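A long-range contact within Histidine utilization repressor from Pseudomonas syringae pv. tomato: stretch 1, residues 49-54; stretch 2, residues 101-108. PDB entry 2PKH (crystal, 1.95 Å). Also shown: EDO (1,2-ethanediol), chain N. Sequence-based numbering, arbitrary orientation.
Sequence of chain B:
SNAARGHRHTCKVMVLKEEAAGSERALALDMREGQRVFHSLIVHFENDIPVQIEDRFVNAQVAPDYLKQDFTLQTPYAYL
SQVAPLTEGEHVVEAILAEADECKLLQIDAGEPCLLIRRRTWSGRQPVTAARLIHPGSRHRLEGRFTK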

# COMPACT_ATOMS: atom_id res chain seq x y z
N ILE B 49 14.09 -21.03 12.45
CA ILE B 49 12.77 -21.19 13.05
C ILE B 49 11.72 -21.09 11.93
O ILE B 49 11.80 -20.15 11.10
N PRO B 50 10.76 -22.04 11.89
CA PRO B 50 9.72 -22.02 10.88
C PRO B 50 8.95 -20.69 10.92
O PRO B 50 8.51 -20.28 11.99
N VAL B 51 8.75 -20.07 9.76
CA VAL B 51 7.96 -18.81 9.75
C VAL B 51 6.77 -18.87 8.84
O VAL B 51 5.85 -18.07 8.97
N GLN B 52 6.79 -19.81 7.88
CA GLN B 52 5.66 -19.86 6.88
C GLN B 52 5.57 -21.21 6.28
O GLN B 52 6.59 -21.78 6.00
N ILE B 53 4.34 -21.72 6.09
CA ILE B 53 4.14 -22.82 5.16
C ILE B 53 3.54 -22.22 3.88
O ILE B 53 2.52 -21.57 3.93
N GLU B 54 4.17 -22.43 2.73
CA GLU B 54 3.61 -21.79 1.51
C GLU B 54 3.09 -22.98 0.68
O GLU B 54 3.91 -23.79 0.25
N ASP B 101 -1.04 -31.23 11.75
CA ASP B 101 0.17 -31.49 10.96
C ASP B 101 0.90 -30.21 10.63
O ASP B 101 2.13 -30.19 10.55
N GLU B 102 0.15 -29.13 10.44
CA GLU B 102 0.74 -27.81 10.20
C GLU B 102 1.45 -27.30 11.47
O GLU B 102 2.50 -26.65 11.38
N CYS B 103 0.88 -27.55 12.67
CA CYS B 103 1.60 -27.19 13.92
C CYS B 103 2.93 -27.91 14.03
O CYS B 103 3.91 -27.34 14.47
N LYS B 104 2.99 -29.18 13.64
CA LYS B 104 4.25 -29.90 13.70
C LYS B 104 5.27 -29.27 12.73
O LYS B 104 6.42 -29.02 13.10
N LEU B 105 4.85 -29.00 11.50
CA LEU B 105 5.74 -28.37 10.50
C LEU B 105 6.26 -26.99 10.93
O LEU B 105 7.44 -26.69 10.69
N LEU B 106 5.39 -26.16 11.51
CA LEU B 106 5.79 -24.81 11.99
C LEU B 106 6.41 -24.80 13.38
O LEU B 106 6.83 -23.74 13.86
N GLN B 107 6.49 -25.94 14.04
CA GLN B 107 7.00 -26.00 15.40
C GLN B 107 6.31 -24.95 16.28
O GLN B 107 6.99 -24.12 16.90
N ILE B 108 4.97 -25.02 16.38
CA ILE B 108 4.18 -24.08 17.22
C ILE B 108 3.20 -24.86 18.09
O ILE B 108 2.94 -26.06 17.89

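The strand of residues 49-54 lies against the last turns of a helix, their N-to-C directions 133° apart, and no hydrogen bond crosses between them. The contact is made by packing, and on the strand two residues, Pro-50 and Ile-53, supply nearly all of the covered area.

Ile-49 opens the strand without joining in. Its CA-to-CB bond points sideways, and its m, t side chain ends away from the helix in an exposed position.

Pro-50 points toward the helix and is buried where the backbones come nearest, its CA 4.9 Å from the CA of Leu-106. The carbons of the C-gamma exo ring lie mostly against polar atoms of stretch 2: its CB is 3.3 Å from O of Leu-106, and its CG is 3.7 Å from O of Leu-105 and 3.2 Å from NE2 of Gln-107. Gln-107, with positive phi, is the first residue to leave helical phi/psi, in a Schellman motif, its N bonding back to O of Lys-104 at 3.2 Å while N of Ile-108 reaches O of Cys-103, also at 3.2 Å. From this turn the m, t side chain of Gln-107 extends beside the proline.

Val-51 (m) and Gln-52 (t, t) both point away, so here the strand offers mainly backbone: CD2 of Leu-106 lies 3.9 Å from N of Gln-52. The far end of Gln-52 instead meets 1,2-ethanediol, probably from the crystallisation liquor, whose O2 gives a weak hydrogen bond to OE1 of Gln-52 at 3.2 Å.

Ile-53 is the second anchor, pointing toward the helix in an m, t rotamer. Its CG1 is 3.7 Å from CG of Leu-106, and its CD1 is 3.7 Å from CD1 of Leu-105. The same CD1 reaches the preceding turn, 3.9 Å from both O and CG of Glu-102, so the aliphatic part of that glutamate serves the packing while its carboxylate bonds outside the contact. Leu-105 and Leu-106 are both m, t and both start sideways; the end of Leu-106 comes nearer the strand, bringing its CD2 within 4.1 Å of CB of Pro-50 and linking the two anchors.

Glu-54 (t, t) is out of reach. On the helix, Cys-103 points away, and Lys-104 NZ pairs with Asp-101 OD1 in a 2.7 Å salt bridge outside the contact. The rule is economical: two inward residues, three apart on the strand, share the side chain of one leucine, Leu-106.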

# COMPACT_ATOMS: atom_id res chain seq x y z
CB ILE B 49 12.47 -20.07 14.07
CG1 ILE B 49 13.65 -19.90 15.07
CG2 ILE B 49 11.15 -20.38 14.74
CD1 ILE B 49 13.57 -18.60 15.91
CB PRO B 50 8.84 -23.19 11.29
CG PRO B 50 9.81 -24.19 11.97
CD PRO B 50 10.76 -23.33 12.66
CB VAL B 51 8.78 -17.54 9.45
CG1 VAL B 51 9.88 -17.32 10.57
CG2 VAL B 51 9.48 -17.66 8.12
CB GLN B 52 5.99 -18.95 5.71
CG GLN B 52 4.77 -18.61 4.88
CD GLN B 52 5.12 -17.96 3.57
OE1 GLN B 52 5.83 -18.51 2.79
NE2 GLN B 52 4.66 -16.76 3.36
CB ILE B 53 3.19 -23.96 5.72
CG1 ILE B 53 3.68 -24.43 7.10
CG2 ILE B 53 3.25 -25.22 4.82
CD1 ILE B 53 2.76 -25.59 7.67
CB GLU B 54 4.76 -21.16 0.71
CG GLU B 54 4.42 -20.74 -0.74
CD GLU B 54 5.70 -20.42 -1.61
OE1 GLU B 54 5.64 -19.59 -2.57
OE2 GLU B 54 6.75 -20.99 -1.31
CB ASP B 101 -0.10 -32.30 9.70
CG ASP B 101 -0.53 -33.73 10.00
OD1 ASP B 101 -0.14 -34.30 11.05
OD2 ASP B 101 -1.28 -34.29 9.17
CB GLU B 102 -0.34 -26.80 9.77
CG GLU B 102 -0.82 -26.95 8.34
CD GLU B 102 -2.07 -26.19 8.06
OE1 GLU B 102 -2.80 -25.81 8.98
OE2 GLU B 102 -2.32 -25.92 6.89
CB CYS B 103 0.75 -27.46 15.18
SG CYS B 103 -0.69 -26.46 15.26
CB LYS B 104 4.01 -31.40 13.37
CG LYS B 104 3.15 -32.09 14.47
CD LYS B 104 2.92 -33.57 14.22
CE LYS B 104 1.59 -34.08 14.79
NZ LYS B 104 0.60 -34.43 13.65
CB LEU B 105 5.03 -28.22 9.16
CG LEU B 105 4.77 -29.39 8.20
CD1 LEU B 105 4.49 -28.78 6.85
CD2 LEU B 105 6.00 -30.33 8.16
CB LEU B 106 4.57 -23.86 12.01
CG LEU B 106 4.03 -23.35 10.65
CD1 LEU B 106 2.72 -22.49 10.82
CD2 LEU B 106 5.03 -22.53 10.03
CB GLN B 107 8.53 -25.77 15.43
CG GLN B 107 9.27 -26.98 14.83
CD GLN B 107 10.75 -26.73 14.73
OE1 GLN B 107 11.45 -26.58 15.72
NE2 GLN B 107 11.22 -26.63 13.51
CB ILE B 108 3.34 -23.09 16.36
CG1 ILE B 108 2.58 -23.84 15.26
CG2 ILE B 108 4.28 -22.11 15.69
CD1 ILE B 108 1.45 -22.99 14.48
C1 EDO N . 8.18 -15.73 -0.17
O1 EDO N . 9.52 -15.77 0.31
C2 EDO N . 7.42 -16.87 0.52
O2 EDO N . 6.09 -16.95 -0.02